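Local coordinates for protein acyl-CoA dehydrogenase (Thermus thermophilus, PDB 2Z1Q) that probably oxidises saturated acyl-CoA thioesters to 2,3-dehydroacyl-CoA, using a bound FAD as cofactor, at residues G12-E17 and V320-G325; R312-E317 and G504-L509; D444-Q449 and R498-G503; L486-A491 and L518-A523; Y490-A495 and R511-Q516. All blocks are in the same frame, centred on the assembly; numbering follows the deposited sequence.

Overall arrangement
All five contacts lie in the helical C-terminal part, contact 1 with an N-terminal loop. Contacts 1 and 2 both use helix 300-331, about 17 Å apart between centres. Contacts 4 and 5 join helices 476-502 and 505-528 at two levels, about 8 Å apart between centres, and contact 3 ties the start of helix 445-468 to the end of helix 476-502. Polar links run between them: Arg322 NH1 to Glu493 OE2 (3.1 Å) joins contacts 1 and 5, and Glu446 OE2 to Arg511 NE (2.9 Å) joins contacts 3 and 5. None is at the flavin, yet helix 300-331 carries Ile302 of an FAD pocket and helix 476-502 begins at FAD-binding Gln476.

Contact 1. Residues G12-E17 and V320-G325; sequences GGWLLE and VYRTVG
Arg322 drives its guanidinium against the base of the Trp14 side chain, and the two flat groups stand almost perpendicular, with their planes 84° apart. The meeting is narrow. One arginine atom, NH1, does the touching: it lies 3.2 Å from Trp14 CB and 3.7 Å from Trp14 CG, so it abuts the root of the indole. Seen from the arginine, Trp14 CB lies at the edge of the guanidinium, near its plane. The arginine gets there by being almost fully stretched from CG to NE, which carries its charge well clear of its own helix. Trp14 answers with CG lodged between its backbone N and carbonyl carbon (chi1 51°), turning the indole beside the incoming tip. The partners come from unlike parts of the fold: Arg322 from the later part of helix 300-331 in the helical C-terminal domain, Trp14 from the N-terminal loop that runs ahead of helix 30-54 and is tucked in among helices 300-331, 348-372 and 476-502. That loop folds into a tight turn round Gly13, whose O accepts both Leu16 N at 3.1 Å and Glu17 N at 3.0 Å. The polar ends find their main partners elsewhere. Trp14 NE1 donates a hydrogen bond to Glu350 on helix 348-372, and the Trp14 ring also meets that of Tyr490, on the helix that carries Glu493. Arg322 NH1 makes a salt bridge with Glu493, whose carboxylate probably balances the buried arginine charge.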
# COMPACT_ATOMS: atom_id res chain seq x y z
N GLY B 12 -26.61 14.66 5.41
CA GLY B 12 -25.69 15.77 5.42
C GLY B 12 -26.01 16.79 6.50
O GLY B 12 -25.35 17.82 6.62
N GLY B 13 -27.03 16.49 7.30
CA GLY B 13 -27.42 17.39 8.36
C GLY B 13 -26.35 17.57 9.42
O GLY B 13 -26.28 18.61 10.08
N TRP B 14 -25.50 16.56 9.59
CA TRP B 14 -24.43 16.61 10.57
C TRP B 14 -23.44 17.71 10.22
O TRP B 14 -22.55 18.05 11.00
CB TRP B 14 -23.70 15.27 10.64
CG TRP B 14 -23.26 14.78 9.30
CD1 TRP B 14 -23.97 14.00 8.44
CD2 TRP B 14 -22.03 15.09 8.64
NE1 TRP B 14 -23.26 13.80 7.28
CE2 TRP B 14 -22.06 14.46 7.38
CE3 TRP B 14 -20.90 15.84 8.99
CZ2 TRP B 14 -21.01 14.55 6.46
CZ3 TRP B 14 -19.85 15.93 8.08
CH2 TRP B 14 -19.91 15.29 6.83
N LEU B 15 -23.59 18.27 9.03
CA LEU B 15 -22.69 19.31 8.57
C LEU B 15 -23.05 20.69 9.13
O LEU B 15 -22.17 21.52 9.35
CB LEU B 15 -22.70 19.33 7.04
CG LEU B 15 -21.53 20.03 6.33
CD1 LEU B 15 -21.67 21.53 6.46
CD2 LEU B 15 -20.22 19.53 6.91
N LEU B 16 -24.34 20.93 9.37
CA LEU B 16 -24.79 22.21 9.90
C LEU B 16 -25.06 22.13 11.40
O LEU B 16 -24.82 23.09 12.14
CB LEU B 16 -26.05 22.69 9.17
CG LEU B 16 -25.96 22.89 7.66
CD1 LEU B 16 -24.75 23.74 7.31
CD2 LEU B 16 -25.88 21.54 6.97
N GLU B 17 -25.57 20.99 11.85
CA GLU B 17 -25.87 20.80 13.27
C GLU B 17 -25.21 19.55 13.83
O GLU B 17 -24.74 18.70 13.08
CB GLU B 17 -27.37 20.73 13.50
CG GLU B 17 -28.08 22.05 13.24
CD GLU B 17 -29.56 21.98 13.53
OE1 GLU B 17 -30.25 23.00 13.35
OE2 GLU B 17 -30.04 20.90 13.95
N VAL B 320 -19.29 3.83 10.05
CA VAL B 320 -20.12 2.88 9.31
C VAL B 320 -21.49 2.58 9.94
O VAL B 320 -22.52 2.70 9.29
CB VAL B 320 -19.40 1.52 9.13
CG1 VAL B 320 -20.37 0.50 8.54
CG2 VAL B 320 -18.20 1.67 8.21
N TYR B 321 -21.48 2.18 11.21
CA TYR B 321 -22.72 1.84 11.87
C TYR B 321 -23.55 3.05 12.25
O TYR B 321 -24.75 2.93 12.48
CB TYR B 321 -22.44 0.95 13.08
CG TYR B 321 -22.10 -0.45 12.64
CD1 TYR B 321 -23.07 -1.29 12.10
CD2 TYR B 321 -20.79 -0.91 12.69
CE1 TYR B 321 -22.75 -2.55 11.61
CE2 TYR B 321 -20.45 -2.17 12.21
CZ TYR B 321 -21.43 -2.98 11.67
OH TYR B 321 -21.06 -4.21 11.18
N ARG B 322 -22.92 4.21 12.30
CA ARG B 322 -23.67 5.41 12.60
C ARG B 322 -24.46 5.68 11.32
O ARG B 322 -25.64 6.04 11.36
CB ARG B 322 -22.72 6.57 12.93
CG ARG B 322 -23.41 7.92 13.02
CD ARG B 322 -22.41 9.07 13.18
NE ARG B 322 -23.02 10.33 12.76
CZ ARG B 322 -22.39 11.49 12.65
NH1 ARG B 322 -23.06 12.56 12.25
NH2 ARG B 322 -21.09 11.60 12.93
N THR B 323 -23.81 5.48 10.18
CA THR B 323 -24.44 5.68 8.88
C THR B 323 -25.64 4.75 8.70
O THR B 323 -26.72 5.20 8.32
CB THR B 323 -23.47 5.41 7.70
OG1 THR B 323 -22.38 6.34 7.73
CG2 THR B 323 -24.21 5.54 6.37
N VAL B 324 -25.44 3.46 8.96
CA VAL B 324 -26.51 2.46 8.81
C VAL B 324 -27.63 2.72 9.82
O VAL B 324 -28.80 2.51 9.53
CB VAL B 324 -25.95 1.02 8.99
CG1 VAL B 324 -27.05 -0.01 8.73
CG2 VAL B 324 -24.80 0.79 8.03
N GLY B 325 -27.25 3.18 11.01
CA GLY B 325 -28.23 3.49 12.03
C GLY B 325 -29.19 4.56 11.54
O GLY B 325 -30.39 4.49 11.82

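Contact 2. Residues R312-E317 and G504-L509; sequences RIYAAE and GLAPVL
The Tyr314 ring is the flat group that carries this contact, and residues of helix 505-528 approach it at a slant, neither squarely over a face nor squarely at an edge. Leu509 CB comes within 3.9 Å of Tyr314 CD2, while farther out along the ring Ala506 O is 4.1 Å from Tyr314 CE2. At the root of the side chain Leu509 CD1 packs against Tyr314 CB at 3.8 Å and lies 4.0 Å from Tyr314 CG. At the far end the methyl group of Ala506 sits beside the phenol, its CB 3.9 Å from Tyr314 OH and 4.2 Å from Tyr314 CZ. Leu509 and Ala506, one helical turn apart, thus follow the tyrosine from its CB to its oxygen. Tyr314 is turned this way because its CG is anti to the backbone N (chi1 173°), which swings the ring off helix 300-331 and towards the first turn of the other helix. In Leu509, CD1 is the methyl that touches, together with CB. The packing is apolar and buried, but the phenol is not left without a partner: Tyr314 OH donates to the carbonyl of Ala495 near the end of helix 476-502. A second polar tie lies close by, where Ser311 OG bonds to Leu509 O. The contact joins helices of the C-terminal domain of the acyl-CoA dehydrogenase fold: the tyrosine lies where helix 300-331 meets the consecutive helices 476-502 and 505-528, with Tyr573 of the C-terminal tail also touching its side chain.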
# COMPACT_ATOMS: atom_id res chain seq x y z
N ARG B 312 -7.61 3.75 13.67
CA ARG B 312 -8.32 3.92 12.41
C ARG B 312 -9.51 2.96 12.29
O ARG B 312 -10.56 3.32 11.78
CB ARG B 312 -7.35 3.75 11.24
CG ARG B 312 -6.14 4.67 11.35
CD ARG B 312 -5.48 4.89 10.02
NE ARG B 312 -4.11 5.39 10.15
CZ ARG B 312 -3.35 5.75 9.12
NH1 ARG B 312 -2.11 6.19 9.33
NH2 ARG B 312 -3.82 5.68 7.88
N ILE B 313 -9.36 1.75 12.80
CA ILE B 313 -10.46 0.81 12.75
C ILE B 313 -11.65 1.34 13.57
O ILE B 313 -12.80 1.26 13.13
CB ILE B 313 -10.03 -0.57 13.29
CG1 ILE B 313 -8.99 -1.19 12.35
CG2 ILE B 313 -11.23 -1.47 13.44
CD1 ILE B 313 -8.30 -2.39 12.96
N TYR B 314 -11.37 1.89 14.75
CA TYR B 314 -12.44 2.43 15.59
C TYR B 314 -13.19 3.55 14.88
O TYR B 314 -14.42 3.58 14.88
CB TYR B 314 -11.86 2.95 16.92
CG TYR B 314 -12.87 3.67 17.77
CD1 TYR B 314 -13.86 2.97 18.44
CD2 TYR B 314 -12.86 5.07 17.87
CE1 TYR B 314 -14.83 3.63 19.20
CE2 TYR B 314 -13.81 5.74 18.62
CZ TYR B 314 -14.80 5.01 19.28
OH TYR B 314 -15.78 5.63 20.02
N ALA B 315 -12.45 4.46 14.27
CA ALA B 315 -13.07 5.55 13.55
C ALA B 315 -13.98 5.03 12.42
O ALA B 315 -15.14 5.41 12.34
CB ALA B 315 -12.00 6.49 12.98
N ALA B 316 -13.45 4.16 11.56
CA ALA B 316 -14.24 3.63 10.44
C ALA B 316 -15.47 2.87 10.95
O ALA B 316 -16.57 3.02 10.44
CB ALA B 316 -13.39 2.70 9.57
N GLU B 317 -15.25 2.04 11.97
CA GLU B 317 -16.34 1.26 12.54
C GLU B 317 -17.44 2.18 13.06
O GLU B 317 -18.62 1.90 12.87
CB GLU B 317 -15.83 0.40 13.71
CG GLU B 317 -16.91 -0.54 14.24
CD GLU B 317 -16.59 -1.11 15.62
OE1 GLU B 317 -17.10 -2.21 15.93
OE2 GLU B 317 -15.83 -0.48 16.39
N GLY B 504 -13.71 4.54 28.43
CA GLY B 504 -12.56 3.66 28.46
C GLY B 504 -11.50 4.02 27.44
O GLY B 504 -11.06 5.17 27.37
N LEU B 505 -11.08 3.03 26.66
CA LEU B 505 -10.05 3.26 25.65
C LEU B 505 -10.61 4.08 24.50
O LEU B 505 -9.87 4.77 23.80
CB LEU B 505 -9.52 1.91 25.14
CG LEU B 505 -8.05 1.78 24.73
CD1 LEU B 505 -7.71 2.76 23.64
CD2 LEU B 505 -7.15 2.02 25.93
N ALA B 506 -11.93 4.02 24.32
CA ALA B 506 -12.58 4.76 23.24
C ALA B 506 -12.06 6.20 23.09
O ALA B 506 -11.66 6.60 21.99
CB ALA B 506 -14.09 4.77 23.43
N PRO B 507 -12.06 7.00 24.17
CA PRO B 507 -11.57 8.38 24.07
C PRO B 507 -10.15 8.48 23.50
O PRO B 507 -9.85 9.36 22.69
CB PRO B 507 -11.63 8.88 25.51
CG PRO B 507 -12.79 8.13 26.08
CD PRO B 507 -12.58 6.74 25.53
N VAL B 508 -9.29 7.58 23.94
CA VAL B 508 -7.91 7.55 23.48
C VAL B 508 -7.83 7.32 21.96
O VAL B 508 -7.07 7.99 21.27
CB VAL B 508 -7.12 6.43 24.20
CG1 VAL B 508 -5.68 6.38 23.71
CG2 VAL B 508 -7.17 6.66 25.71
N LEU B 509 -8.64 6.39 21.46
CA LEU B 509 -8.63 6.08 20.03
C LEU B 509 -9.19 7.24 19.24
O LEU B 509 -8.70 7.56 18.16
CB LEU B 509 -9.45 4.82 19.75
CG LEU B 509 -8.90 3.55 20.40
CD1 LEU B 509 -9.80 2.39 20.01
CD2 LEU B 509 -7.46 3.28 19.95

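Contact 3. Residues D444-Q449 and R498-G503; sequences DLELHQ and RARRLG
The Arg500 chain is bent at chi2 (-66°) and again, less sharply, at chi3, which brings its guanidinium to the start of helix 445-468, where Asp444 and Glu446 receive it. Glu446, by contrast, runs out nearly straight from CB to CD, bringing OE1 to 2.9 Å from Arg500 NH1 in a salt bridge. That carboxylate and the guanidinium are close to coplanar, 21° apart, and OE1 lies in the guanidinium plane at its edge. Asp444 arrives differently. Its OD2 is 2.9 Å from Arg500 NH2, also a salt bridge, but it comes in obliquely with the carboxylate tilted away from the guanidinium plane, and the N-H...O angle of 120° makes the hydrogen bond weak. The two terminal nitrogens of one arginine are thus shared between two acids, a small salt-bridge network. Leu447 supplies an apolar flank, with CG and CD1 each 3.7 Å from Arg500 NH2. Asp444 stands at the N-cap position of its helix without a capping bond from its side chain, which is turned to the arginine. Asp444 and Arg500 are both exposed, so solvent probably weakens the electrostatic attraction. The other oxygen of Glu446, OE2, pairs with Arg511 of helix 505-528, so this acid bridges two arginines. The network lies on the surface and joins the first turn of helix 445-468 to the last turns of helix 476-502, just before Gly503 breaks that helix with positive phi, while helix 505-528 closes in from the side through Leu514, against which Glu446 packs.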
# COMPACT_ATOMS: atom_id res chain seq x y z
N ASP B 444 -15.30 21.17 25.79
CA ASP B 444 -15.42 20.09 24.83
C ASP B 444 -14.76 20.58 23.55
O ASP B 444 -15.34 20.53 22.46
CB ASP B 444 -16.89 19.75 24.61
CG ASP B 444 -17.10 18.28 24.31
OD1 ASP B 444 -18.26 17.83 24.30
OD2 ASP B 444 -16.09 17.58 24.08
N LEU B 445 -13.54 21.08 23.71
CA LEU B 445 -12.77 21.62 22.60
C LEU B 445 -12.61 20.61 21.48
O LEU B 445 -12.58 20.97 20.31
CB LEU B 445 -11.38 22.06 23.10
CG LEU B 445 -11.31 23.01 24.31
CD1 LEU B 445 -11.47 22.21 25.59
CD2 LEU B 445 -9.98 23.76 24.32
N GLU B 446 -12.52 19.33 21.84
CA GLU B 446 -12.37 18.29 20.83
C GLU B 446 -13.55 18.33 19.87
O GLU B 446 -13.35 18.33 18.65
CB GLU B 446 -12.26 16.92 21.48
CG GLU B 446 -11.04 16.77 22.37
CD GLU B 446 -10.82 15.34 22.80
OE1 GLU B 446 -11.79 14.71 23.27
OE2 GLU B 446 -9.68 14.85 22.68
N LEU B 447 -14.76 18.38 20.41
CA LEU B 447 -15.95 18.44 19.57
C LEU B 447 -15.99 19.74 18.80
O LEU B 447 -16.62 19.83 17.75
CB LEU B 447 -17.23 18.29 20.41
CG LEU B 447 -17.57 16.87 20.87
CD1 LEU B 447 -18.95 16.85 21.50
CD2 LEU B 447 -17.53 15.93 19.68
N HIS B 448 -15.31 20.75 19.33
CA HIS B 448 -15.26 22.05 18.67
C HIS B 448 -14.39 21.96 17.42
O HIS B 448 -14.73 22.50 16.37
CB HIS B 448 -14.68 23.11 19.61
CG HIS B 448 -14.53 24.46 18.97
ND1 HIS B 448 -13.42 25.25 19.16
CD2 HIS B 448 -15.35 25.15 18.15
CE1 HIS B 448 -13.56 26.37 18.47
NE2 HIS B 448 -14.73 26.33 17.85
N GLN B 449 -13.25 21.29 17.53
CA GLN B 449 -12.34 21.13 16.40
C GLN B 449 -13.08 20.41 15.28
O GLN B 449 -12.88 20.69 14.10
CB GLN B 449 -11.10 20.34 16.85
CG GLN B 449 -10.46 20.92 18.10
CD GLN B 449 -9.29 20.11 18.60
OE1 GLN B 449 -9.35 18.88 18.62
NE2 GLN B 449 -8.23 20.79 19.01
N ARG B 498 -19.16 8.55 20.09
CA ARG B 498 -19.28 7.18 20.59
C ARG B 498 -18.37 7.00 21.81
O ARG B 498 -18.74 6.31 22.76
CB ARG B 498 -18.92 6.17 19.50
CG ARG B 498 -18.83 4.70 19.97
CD ARG B 498 -18.39 3.76 18.84
NE ARG B 498 -18.16 2.39 19.31
CZ ARG B 498 -17.62 1.42 18.57
NH1 ARG B 498 -17.46 0.21 19.09
NH2 ARG B 498 -17.24 1.66 17.31
N ALA B 499 -17.20 7.62 21.78
CA ALA B 499 -16.26 7.50 22.89
C ALA B 499 -16.85 8.03 24.20
O ALA B 499 -16.53 7.54 25.29
CB ALA B 499 -14.97 8.24 22.56
N ARG B 500 -17.72 9.04 24.08
CA ARG B 500 -18.38 9.66 25.24
C ARG B 500 -19.34 8.70 25.92
O ARG B 500 -19.43 8.66 27.15
CB ARG B 500 -19.14 10.92 24.79
CG ARG B 500 -18.23 12.07 24.34
CD ARG B 500 -17.41 12.61 25.50
NE ARG B 500 -16.08 13.07 25.09
CZ ARG B 500 -15.85 14.11 24.30
NH1 ARG B 500 -14.60 14.44 23.99
NH2 ARG B 500 -16.85 14.82 23.81
N ARG B 501 -20.05 7.91 25.12
CA ARG B 501 -20.98 6.93 25.65
C ARG B 501 -20.24 5.69 26.08
O ARG B 501 -20.43 5.17 27.17
CB ARG B 501 -21.98 6.55 24.58
CG ARG B 501 -22.76 7.72 24.05
CD ARG B 501 -23.59 7.26 22.90
NE ARG B 501 -24.38 6.10 23.29
CZ ARG B 501 -25.06 5.35 22.44
NH1 ARG B 501 -25.76 4.31 22.88
NH2 ARG B 501 -25.02 5.62 21.14
N LEU B 502 -19.37 5.21 25.20
CA LEU B 502 -18.58 4.01 25.43
C LEU B 502 -17.60 4.15 26.58
O LEU B 502 -17.58 3.34 27.50
CB LEU B 502 -17.82 3.65 24.16
CG LEU B 502 -17.60 2.18 23.84
CD1 LEU B 502 -16.89 2.08 22.50
CD2 LEU B 502 -16.79 1.49 24.93
N GLY B 503 -16.77 5.18 26.51
CA GLY B 503 -15.78 5.41 27.55
C GLY B 503 -14.62 4.44 27.47
O GLY B 503 -14.53 3.61 26.56

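Contact 4. Residues L486-A491 and L518-A523; sequences LIDAYA and LDRAQA
Arg520 NH2 reaches both oxygens of Asp488: it donates to OD2 at 3.1 Å with an N-H...O angle of 150°, and to OD1 at 3.2 Å in a weak bond. Asp488 OD1 receives a second weak donor, Arg520 NE at 3.4 Å. The salt bridge is therefore a lopsided fork, with NH2 centred on the carboxylate and NE reaching for one corner. The lopsidedness follows from the way the groups are turned. OD2 lies in the guanidinium plane, at its edge, but the nitrogen meets OD2 from 36° above the carboxylate plane, and the two planes are 53° apart, so the groups do not lie flat edge to edge. Asp488 leans from helix 476-502, pointing its carboxylate at the neighbouring helix. Arg520 comes across at about a right angle; its chain, bent at chi2 and chi3, turns so that the guanidinium edge faces the acid. This is an interhelical salt bridge across the helical hairpin 476-502/505-528 of the C-terminal domain. Asp488 is buried and Arg520 exposed; the arginine probably balances the buried negative charge. Tyr513 OH also lies close to OD2, but that bond is weak and its geometry doubtful. Asp488 and Ala521 are the nearest pair of the two backbones, 8.1 Å between CA atoms. Around the bridge, helix 348-372 packs against Ile487 and Ala491, helix 445-468 lies against Leu486 and Ala521, and Gln522 of helix 505-528 packs on Gln522 of the second subunit.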
# COMPACT_ATOMS: atom_id res chain seq x y z
N LEU B 486 -14.34 16.30 4.72
CA LEU B 486 -15.67 15.81 5.07
C LEU B 486 -15.58 14.40 5.65
O LEU B 486 -16.28 14.07 6.61
CB LEU B 486 -16.59 15.84 3.84
CG LEU B 486 -16.92 17.23 3.31
CD1 LEU B 486 -17.64 17.14 1.97
CD2 LEU B 486 -17.78 17.98 4.32
N ILE B 487 -14.70 13.58 5.07
CA ILE B 487 -14.49 12.21 5.54
C ILE B 487 -13.94 12.17 6.96
O ILE B 487 -14.44 11.43 7.80
CB ILE B 487 -13.49 11.44 4.63
CG1 ILE B 487 -14.12 11.24 3.25
CG2 ILE B 487 -13.07 10.11 5.30
CD1 ILE B 487 -13.19 10.70 2.20
N ASP B 488 -12.90 12.97 7.22
CA ASP B 488 -12.30 12.99 8.56
C ASP B 488 -13.22 13.63 9.58
O ASP B 488 -13.16 13.31 10.76
CB ASP B 488 -10.97 13.74 8.54
CG ASP B 488 -9.82 12.86 8.12
OD1 ASP B 488 -8.82 13.41 7.61
OD2 ASP B 488 -9.90 11.64 8.31
N ALA B 489 -14.06 14.54 9.11
CA ALA B 489 -14.98 15.22 9.99
C ALA B 489 -16.01 14.20 10.45
O ALA B 489 -16.14 13.95 11.65
CB ALA B 489 -15.67 16.37 9.23
N TYR B 490 -16.71 13.59 9.50
CA TYR B 490 -17.72 12.59 9.83
C TYR B 490 -17.13 11.47 10.68
O TYR B 490 -17.70 11.10 11.70
CB TYR B 490 -18.31 12.02 8.54
CG TYR B 490 -19.49 11.11 8.74
CD1 TYR B 490 -19.36 9.73 8.59
CD2 TYR B 490 -20.75 11.61 9.09
CE1 TYR B 490 -20.43 8.88 8.77
CE2 TYR B 490 -21.84 10.76 9.27
CZ TYR B 490 -21.67 9.39 9.11
OH TYR B 490 -22.71 8.52 9.29
N ALA B 491 -15.97 10.96 10.28
CA ALA B 491 -15.31 9.89 11.02
C ALA B 491 -14.92 10.31 12.44
O ALA B 491 -15.20 9.59 13.39
CB ALA B 491 -14.07 9.41 10.27
N LEU B 518 -6.84 16.61 11.94
CA LEU B 518 -6.69 18.06 11.88
C LEU B 518 -5.46 18.42 11.07
O LEU B 518 -5.47 19.39 10.32
CB LEU B 518 -6.61 18.67 13.29
CG LEU B 518 -7.92 19.27 13.82
CD1 LEU B 518 -8.97 18.18 13.90
CD2 LEU B 518 -7.72 19.89 15.19
N ASP B 519 -4.39 17.64 11.21
CA ASP B 519 -3.18 17.93 10.47
C ASP B 519 -3.39 17.78 8.97
O ASP B 519 -2.91 18.59 8.19
CB ASP B 519 -2.04 17.01 10.89
CG ASP B 519 -1.66 17.17 12.33
OD1 ASP B 519 -1.87 18.28 12.89
OD2 ASP B 519 -1.15 16.20 12.90
N ARG B 520 -4.09 16.71 8.61
CA ARG B 520 -4.40 16.40 7.22
C ARG B 520 -5.32 17.47 6.65
O ARG B 520 -5.25 17.80 5.47
CB ARG B 520 -5.09 15.03 7.13
CG ARG B 520 -4.38 14.02 6.25
CD ARG B 520 -4.30 12.68 6.95
NE ARG B 520 -5.60 12.28 7.50
CZ ARG B 520 -5.75 11.52 8.58
NH1 ARG B 520 -4.68 11.08 9.23
NH2 ARG B 520 -6.96 11.22 9.03
N ALA B 521 -6.19 18.01 7.50
CA ALA B 521 -7.12 19.06 7.08
C ALA B 521 -6.35 20.33 6.72
O ALA B 521 -6.60 20.94 5.68
CB ALA B 521 -8.12 19.36 8.20
N GLN B 522 -5.41 20.73 7.58
CA GLN B 522 -4.64 21.94 7.30
C GLN B 522 -3.84 21.78 6.01
O GLN B 522 -3.94 22.61 5.12
CB GLN B 522 -3.71 22.29 8.47
CG GLN B 522 -3.01 23.64 8.31
CD GLN B 522 -2.39 24.16 9.59
OE1 GLN B 522 -3.09 24.47 10.55
NE2 GLN B 522 -1.06 24.27 9.60
N ALA B 523 -3.06 20.70 5.93
CA ALA B 523 -2.25 20.43 4.75
C ALA B 523 -3.11 20.37 3.48
O ALA B 523 -2.79 21.01 2.49
CB ALA B 523 -1.46 19.12 4.93

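Contact 5. Residues Y490-A495 and R511-Q516; sequences YAAESA and RIYLAQ
Tyr513, Ala492 and Ala491 bury the most surface here: one aromatic ring meeting two alanines of the other helix at a slant. Tyr513 CE2 is 3.7 Å from the backbone N of Ala492, and Tyr513 CD2 lies 4.0 Å from Ala492 CB. The outer end of the ring meets Ala491, whose CB is 3.5 Å from Tyr513 OH. A chi1 of -175° turns the ring away from its own backbone N and across to the other helix. Methyl groups as the whole side chain let the backbones draw close: Ala492 CA and Leu514 CA are 5.6 Å apart. The two helices form an antiparallel alpha-alpha hairpin, 476-502 turning sharply into 505-528, and these segments run 153° apart with axes 9.4 Å from each other. Leu514 CD1 adds a looser contact, 4.3 Å from Ala492 CB. Within helix 476-502, Ser494 OG bonds to Ala491 O at 2.9 Å, reaching it from the same face of the carbonyl plane as Ala495 N, so that one carbonyl holds two donors. Helix 348-372, through Leu357, touches both Ala491 and Tyr513, and Ala315 of helix 300-331 packs on the tyrosine.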
# COMPACT_ATOMS: atom_id res chain seq x y z
N TYR B 490 -16.71 13.59 9.50
CA TYR B 490 -17.72 12.59 9.83
C TYR B 490 -17.13 11.47 10.68
O TYR B 490 -17.70 11.10 11.70
CB TYR B 490 -18.31 12.02 8.54
CG TYR B 490 -19.49 11.11 8.74
CD1 TYR B 490 -19.36 9.73 8.59
CD2 TYR B 490 -20.75 11.61 9.09
CE1 TYR B 490 -20.43 8.88 8.77
CE2 TYR B 490 -21.84 10.76 9.27
CZ TYR B 490 -21.67 9.39 9.11
OH TYR B 490 -22.71 8.52 9.29
N ALA B 491 -15.97 10.96 10.28
CA ALA B 491 -15.31 9.89 11.02
C ALA B 491 -14.92 10.31 12.44
O ALA B 491 -15.20 9.59 13.39
CB ALA B 491 -14.07 9.41 10.27
N ALA B 492 -14.26 11.46 12.56
CA ALA B 492 -13.82 11.92 13.88
C ALA B 492 -15.00 12.14 14.80
O ALA B 492 -15.01 11.69 15.94
CB ALA B 492 -13.01 13.22 13.75
N GLU B 493 -15.99 12.85 14.28
CA GLU B 493 -17.19 13.14 15.05
C GLU B 493 -17.86 11.85 15.49
O GLU B 493 -18.15 11.66 16.67
CB GLU B 493 -18.15 13.99 14.23
CG GLU B 493 -19.50 14.19 14.89
CD GLU B 493 -20.38 15.17 14.13
OE1 GLU B 493 -20.38 16.37 14.49
OE2 GLU B 493 -21.06 14.74 13.18
N SER B 494 -18.10 10.97 14.53
CA SER B 494 -18.74 9.71 14.84
C SER B 494 -17.89 8.92 15.84
O SER B 494 -18.42 8.17 16.66
CB SER B 494 -18.99 8.91 13.55
OG SER B 494 -17.78 8.36 13.04
N ALA B 495 -16.58 9.11 15.80
CA ALA B 495 -15.70 8.41 16.73
C ALA B 495 -15.73 9.04 18.13
O ALA B 495 -15.67 8.33 19.14
CB ALA B 495 -14.29 8.41 16.22
N ARG B 511 -9.09 10.38 20.13
CA ARG B 511 -8.14 11.50 20.20
C ARG B 511 -7.00 11.32 19.20
O ARG B 511 -6.57 12.28 18.55
CB ARG B 511 -7.61 11.64 21.64
CG ARG B 511 -6.78 12.89 21.94
CD ARG B 511 -6.56 13.05 23.45
NE ARG B 511 -7.84 13.15 24.14
CZ ARG B 511 -8.27 12.28 25.06
NH1 ARG B 511 -9.46 12.46 25.62
NH2 ARG B 511 -7.51 11.25 25.42
N ILE B 512 -6.51 10.09 19.09
CA ILE B 512 -5.44 9.76 18.16
C ILE B 512 -5.85 10.07 16.72
O ILE B 512 -5.07 10.60 15.94
CB ILE B 512 -5.10 8.27 18.31
CG1 ILE B 512 -4.30 8.06 19.60
CG2 ILE B 512 -4.36 7.76 17.07
CD1 ILE B 512 -4.07 6.61 19.91
N TYR B 513 -7.10 9.74 16.40
CA TYR B 513 -7.63 9.95 15.06
C TYR B 513 -7.88 11.44 14.79
O TYR B 513 -7.52 11.96 13.73
CB TYR B 513 -8.94 9.16 14.90
CG TYR B 513 -9.50 9.21 13.51
CD1 TYR B 513 -9.10 8.28 12.55
CD2 TYR B 513 -10.34 10.25 13.12
CE1 TYR B 513 -9.51 8.39 11.24
CE2 TYR B 513 -10.76 10.37 11.78
CZ TYR B 513 -10.33 9.43 10.85
OH TYR B 513 -10.63 9.52 9.52
N LEU B 514 -8.49 12.10 15.77
CA LEU B 514 -8.80 13.53 15.68
C LEU B 514 -7.56 14.39 15.40
O LEU B 514 -7.54 15.18 14.45
CB LEU B 514 -9.46 13.98 16.99
CG LEU B 514 -9.70 15.48 17.13
CD1 LEU B 514 -10.53 15.96 15.96
CD2 LEU B 514 -10.41 15.78 18.45
N ALA B 515 -6.52 14.24 16.22
CA ALA B 515 -5.29 15.02 16.06
C ALA B 515 -4.74 14.91 14.63
O ALA B 515 -4.46 15.91 13.98
CB ALA B 515 -4.22 14.55 17.05
N GLN B 516 -4.60 13.67 14.16
CA GLN B 516 -4.08 13.45 12.82
C GLN B 516 -5.00 14.00 11.74
O GLN B 516 -4.52 14.53 10.73
CB GLN B 516 -3.85 11.95 12.62
CG GLN B 516 -2.71 11.43 13.46
CD GLN B 516 -2.55 9.93 13.35
OE1 GLN B 516 -3.41 9.16 13.80
NE2 GLN B 516 -1.45 9.51 12.76